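Gamma-glutamyltransferase 1 Threonine peptidase. MEROPS family T03 (Pseudomonas nitroreducens, PDB 7D9E) transfers gamma-glutamyl groups to acceptor amines, as in theanine synthesis, and, as a member of the Ntn-hydrolase clan, probably matures by self-cleavage. Local coordinates at residues A[146-158]-A[204-216]. Sequence-based numbering, arbitrary orientation.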
loop_
_atom_site.group_PDB
_atom_site.type_symbol
_atom_site.label_atom_id
_atom_site.label_comp_id
_atom_site.label_asym_id
_atom_site.label_seq_id
_atom_site.Cartn_x
_atom_site.Cartn_y
_atom_site.Cartn_z
ATOM N N TRP A 146 -3.968 -17.953 -17.993
ATOM C CA TRP A 146 -4.054 -16.505 -17.816
ATOM C C TRP A 146 -5.358 -15.938 -18.364
ATOM O O TRP A 146 -6.045 -15.171 -17.684
ATOM C CB TRP A 146 -2.856 -15.863 -18.515
ATOM C CG TRP A 146 -2.869 -14.371 -18.641
ATOM C CD1 TRP A 146 -3.304 -13.655 -19.717
ATOM C CD2 TRP A 146 -2.370 -13.412 -17.699
ATOM N NE1 TRP A 146 -3.130 -12.319 -19.498
ATOM C CE2 TRP A 146 -2.561 -12.138 -18.263
ATOM C CE3 TRP A 146 -1.790 -13.506 -16.434
ATOM C CZ2 TRP A 146 -2.181 -10.971 -17.614
ATOM C CZ3 TRP A 146 -1.412 -12.349 -15.784
ATOM C CH2 TRP A 146 -1.616 -11.092 -16.372
ATOM N N SER A 147 -5.717 -16.297 -19.595
ATOM C CA SER A 147 -6.888 -15.675 -20.208
ATOM C C SER A 147 -8.148 -15.926 -19.387
ATOM O O SER A 147 -9.011 -15.050 -19.285
ATOM C CB SER A 147 -7.063 -16.185 -21.636
ATOM O OG SER A 147 -7.273 -17.585 -21.638
ATOM N N GLU A 148 -8.266 -17.113 -18.782
ATOM C CA GLU A 148 -9.447 -17.429 -17.987
ATOM C C GLU A 148 -9.489 -16.615 -16.697
ATOM O O GLU A 148 -10.576 -16.284 -16.203
ATOM C CB GLU A 148 -9.459 -18.926 -17.662
ATOM C CG GLU A 148 -9.584 -19.841 -18.881
ATOM C CD GLU A 148 -10.675 -19.416 -19.844
ATOM N N LEU A 149 -8.327 -16.258 -16.149
ATOM C CA LEU A 149 -8.292 -15.472 -14.919
ATOM C C LEU A 149 -8.771 -14.043 -15.128
ATOM O O LEU A 149 -9.113 -13.365 -14.149
ATOM C CB LEU A 149 -6.860 -15.455 -14.393
ATOM C CG LEU A 149 -6.327 -16.823 -13.952
ATOM C CD1 LEU A 149 -4.879 -16.643 -13.525
ATOM C CD2 LEU A 149 -7.150 -17.436 -12.835
ATOM N N LEU A 150 -8.777 -13.559 -16.365
ATOM C CA LEU A 150 -9.278 -12.229 -16.666
ATOM C C LEU A 150 -10.786 -12.219 -16.871
ATOM O O LEU A 150 -11.391 -11.143 -16.824
ATOM C CB LEU A 150 -8.599 -11.688 -17.932
ATOM C CG LEU A 150 -7.266 -10.934 -17.848
ATOM C CD1 LEU A 150 -7.424 -9.573 -17.213
ATOM C CD2 LEU A 150 -6.234 -11.779 -17.077
ATOM N N THR A 151 -11.425 -13.376 -17.057
ATOM C CA THR A 151 -12.833 -13.349 -17.432
ATOM C C THR A 151 -13.722 -12.751 -16.342
ATOM O O THR A 151 -14.666 -12.030 -16.697
ATOM C CB THR A 151 -13.335 -14.727 -17.888
ATOM O OG1 THR A 151 -13.151 -15.701 -16.864
ATOM C CG2 THR A 151 -12.569 -15.151 -19.109
ATOM N N PRO A 152 -13.493 -12.989 -15.043
ATOM C CA PRO A 152 -14.340 -12.313 -14.050
ATOM C C PRO A 152 -14.278 -10.799 -14.160
ATOM O O PRO A 152 -15.318 -10.127 -14.154
ATOM C CB PRO A 152 -13.767 -12.808 -12.708
ATOM C CG PRO A 152 -13.174 -14.139 -13.029
ATOM C CD PRO A 152 -12.572 -13.949 -14.410
ATOM N N ALA A 153 -13.068 -10.243 -14.251
ATOM C CA ALA A 153 -12.921 -8.798 -14.365
ATOM C C ALA A 153 -13.584 -8.275 -15.628
ATOM O O ALA A 153 -14.251 -7.232 -15.609
ATOM C CB ALA A 153 -11.438 -8.437 -14.353
ATOM N N ILE A 154 -13.404 -8.968 -16.750
ATOM C CA ILE A 154 -14.060 -8.534 -17.979
ATOM C C ILE A 154 -15.566 -8.460 -17.772
ATOM O O ILE A 154 -16.227 -7.516 -18.224
ATOM C CB ILE A 154 -13.691 -9.476 -19.137
ATOM C CG1 ILE A 154 -12.211 -9.323 -19.491
ATOM C CG2 ILE A 154 -14.548 -9.198 -20.357
ATOM C CD1 ILE A 154 -11.661 -10.516 -20.252
ATOM N N GLY A 155 -16.129 -9.456 -17.083
ATOM C CA GLY A 155 -17.565 -9.472 -16.857
ATOM C C GLY A 155 -18.043 -8.303 -16.020
ATOM O O GLY A 155 -19.048 -7.678 -16.349
ATOM N N TYR A 156 -17.314 -7.975 -14.945
ATOM C CA TYR A 156 -17.701 -6.829 -14.121
ATOM C C TYR A 156 -17.584 -5.530 -14.898
ATOM O O TYR A 156 -18.395 -4.613 -14.698
ATOM C CB TYR A 156 -16.893 -6.758 -12.816
ATOM C CG TYR A 156 -17.352 -7.765 -11.790
ATOM C CD1 TYR A 156 -18.640 -7.715 -11.262
ATOM C CD2 TYR A 156 -16.512 -8.780 -11.381
ATOM C CE1 TYR A 156 -19.065 -8.646 -10.344
ATOM C CE2 TYR A 156 -16.940 -9.732 -10.448
ATOM C CZ TYR A 156 -18.201 -9.646 -9.941
ATOM O OH TYR A 156 -18.637 -10.574 -9.027
ATOM N N ALA A 157 -16.626 -5.438 -15.832
ATOM C CA ALA A 157 -16.539 -4.236 -16.653
ATOM C C ALA A 157 -17.694 -4.160 -17.639
ATOM O O ALA A 157 -18.277 -3.087 -17.840
ATOM C CB ALA A 157 -15.203 -4.201 -17.404
ATOM N N GLN A 158 -18.060 -5.290 -18.253
ATOM C CA GLN A 158 -19.122 -5.298 -19.253
ATOM C C GLN A 158 -20.505 -5.067 -18.648
ATOM O O GLN A 158 -21.297 -4.284 -19.186
ATOM C CB GLN A 158 -19.130 -6.649 -19.985
ATOM C CG GLN A 158 -17.997 -6.831 -20.949
ATOM C CD GLN A 158 -17.912 -8.253 -21.466
ATOM O OE1 GLN A 158 -18.600 -9.157 -20.972
ATOM N NE2 GLN A 158 -17.063 -8.457 -22.456
ATOM N N LYS A 204 -12.940 -3.947 -22.978
ATOM C CA LYS A 204 -12.179 -4.271 -24.184
ATOM C C LYS A 204 -10.681 -4.294 -23.890
ATOM O O LYS A 204 -9.951 -5.150 -24.407
ATOM C CB LYS A 204 -12.520 -3.286 -25.303
ATOM C CG LYS A 204 -13.953 -3.460 -25.833
ATOM C CD LYS A 204 -14.327 -2.399 -26.869
ATOM N N THR A 205 -10.203 -3.371 -23.052
ATOM C CA THR A 205 -8.797 -3.368 -22.665
ATOM C C THR A 205 -8.430 -4.668 -21.961
ATOM O O THR A 205 -7.389 -5.282 -22.248
ATOM C CB THR A 205 -8.536 -2.168 -21.754
ATOM O OG1 THR A 205 -8.799 -0.960 -22.476
ATOM C CG2 THR A 205 -7.104 -2.146 -21.233
ATOM N N LEU A 206 -9.283 -5.105 -21.032
ATOM C CA LEU A 206 -9.026 -6.350 -20.319
ATOM C C LEU A 206 -9.091 -7.561 -21.237
ATOM O O LEU A 206 -8.376 -8.546 -20.995
ATOM C CB LEU A 206 -9.996 -6.488 -19.151
ATOM C CG LEU A 206 -9.753 -5.459 -18.043
ATOM C CD1 LEU A 206 -10.961 -5.444 -17.126
ATOM C CD2 LEU A 206 -8.496 -5.783 -17.267
ATOM N N GLU A 207 -9.933 -7.521 -22.278
ATOM C CA GLU A 207 -9.937 -8.599 -23.265
ATOM C C GLU A 207 -8.611 -8.676 -24.008
ATOM O O GLU A 207 -8.087 -9.774 -24.250
ATOM C CB GLU A 207 -11.092 -8.430 -24.255
ATOM C CG GLU A 207 -12.468 -8.554 -23.639
ATOM C CD GLU A 207 -13.573 -8.564 -24.682
ATOM O OE1 GLU A 207 -13.675 -7.589 -25.453
ATOM O OE2 GLU A 207 -14.333 -9.555 -24.735
ATOM N N ARG A 208 -8.057 -7.524 -24.394
ATOM C CA ARG A 208 -6.747 -7.520 -25.042
ATOM C C ARG A 208 -5.670 -8.060 -24.109
ATOM O O ARG A 208 -4.796 -8.829 -24.538
ATOM C CB ARG A 208 -6.384 -6.110 -25.509
ATOM C CG ARG A 208 -7.316 -5.578 -26.598
ATOM C CD ARG A 208 -6.802 -4.316 -27.264
ATOM N NE ARG A 208 -6.596 -3.208 -26.338
ATOM C CZ ARG A 208 -7.534 -2.333 -25.990
ATOM N NH1 ARG A 208 -8.757 -2.448 -26.488
ATOM N NH2 ARG A 208 -7.249 -1.355 -25.139
ATOM N N ILE A 209 -5.696 -7.647 -22.839
ATOM C CA ILE A 209 -4.728 -8.158 -21.866
ATOM C C ILE A 209 -4.898 -9.658 -21.680
ATOM O O ILE A 209 -3.912 -10.396 -21.536
ATOM C CB ILE A 209 -4.860 -7.384 -20.539
ATOM C CG1 ILE A 209 -4.430 -5.933 -20.741
ATOM C CG2 ILE A 209 -4.023 -8.036 -19.457
ATOM C CD1 ILE A 209 -4.767 -4.980 -19.592
ATOM N N ALA A 210 -6.144 -10.144 -21.704
ATOM C CA ALA A 210 -6.367 -11.581 -21.579
ATOM C C ALA A 210 -5.708 -12.338 -22.725
ATOM O O ALA A 210 -5.197 -13.449 -22.538
ATOM C CB ALA A 210 -7.863 -11.880 -21.557
ATOM N N ASP A 211 -5.723 -11.756 -23.918
ATOM C CA ASP A 211 -5.196 -12.413 -25.104
ATOM C C ASP A 211 -3.702 -12.202 -25.285
ATOM O O ASP A 211 -3.013 -13.105 -25.780
ATOM C CB ASP A 211 -5.914 -11.903 -26.353
ATOM C CG ASP A 211 -7.353 -12.347 -26.426
ATOM O OD1 ASP A 211 -7.702 -13.352 -25.768
ATOM O OD2 ASP A 211 -8.139 -11.684 -27.136
ATOM N N LYS A 212 -3.185 -11.027 -24.920
ATOM C CA LYS A 212 -1.816 -10.641 -25.245
ATOM C C LYS A 212 -0.964 -10.323 -24.029
ATOM O O LYS A 212 0.221 -10.019 -24.179
ATOM C CB LYS A 212 -1.810 -9.438 -26.198
ATOM C CG LYS A 212 -2.668 -9.633 -27.442
ATOM N N GLY A 213 -1.511 -10.394 -22.835
ATOM C CA GLY A 213 -0.735 -10.124 -21.651
ATOM C C GLY A 213 -0.143 -8.734 -21.663
ATOM O O GLY A 213 -0.746 -7.770 -22.153
ATOM N N PRO A 214 1.047 -8.593 -21.083
ATOM C CA PRO A 214 1.691 -7.275 -21.066
ATOM C C PRO A 214 1.989 -6.744 -22.451
ATOM O O PRO A 214 2.243 -5.541 -22.595
ATOM C CB PRO A 214 2.983 -7.521 -20.267
ATOM C CG PRO A 214 3.230 -8.989 -20.399
ATOM C CD PRO A 214 1.862 -9.611 -20.393
ATOM N N ASP A 215 1.959 -7.591 -23.484
ATOM C CA ASP A 215 2.246 -7.098 -24.822
ATOM C C ASP A 215 1.233 -6.035 -25.236
ATOM O O ASP A 215 1.586 -5.046 -25.879
ATOM C CB ASP A 215 2.249 -8.249 -25.822
ATOM C CG ASP A 215 3.611 -8.898 -25.964
ATOM O OD1 ASP A 215 4.563 -8.453 -25.289
ATOM O OD2 ASP A 215 3.730 -9.849 -26.765
ATOM N N ASP A 216 -0.033 -6.210 -24.868
ATOM C CA ASP A 216 -1.014 -5.181 -25.207
ATOM C C ASP A 216 -0.733 -3.891 -24.452
ATOM O O ASP A 216 -0.769 -2.793 -25.031
ATOM C CB ASP A 216 -2.421 -5.663 -24.870
ATOM C CG ASP A 216 -3.435 -4.536 -24.861
ATOM O OD1 ASP A 216 -3.675 -3.959 -25.951
ATOM O OD2 ASP A 216 -3.965 -4.207 -23.767
HETATM O O HOH W 1 -15.898 -6.291 -23.985
#
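L206 packs its CB 3.6 Å from I154 CG1, the two side chains running past each other in opposite directions, where helices 146-158 and 204-212 lie nearly antiparallel at 166° with their axes 8.1 Å apart. Its CD1 lies 4.1 Å from A153 CB, with A157 CB a little farther, and CD2 meets L150 CD1, these two side chains crossing at about a right angle. L206 also touches F62 and V66 of helix 53-67, and F62 reaches L150 and A153 as well. The small A210 is consistent with the close approach of the backbones, its CA 4.3 Å from that of S147, while its CB sits 3.7 Å from L150 CB. The pair belongs to the helical part of the L-subunit of this Ntn-hydrolase family, packed beside helices 53-67 and 130-141. With chi1 at 171°, W146 CG points away from the backbone N, and NE1 donates to I209 O at 2.9 Å in a nearly straight bond (172°); the oxygen lies in the ring plane, while the donor stands above the carbonyl plane. G213 N reaches that carbonyl from its opposite face, just where G213 leaves the helix with positive phi. A phenylalanine at W146 has no ring N-H, and would probably leave I209 O without its cross-helix partner and a gap beside I209 CG2. A water bridges Q158 NE2 (2.9 Å) and, weakly, E207 OE1.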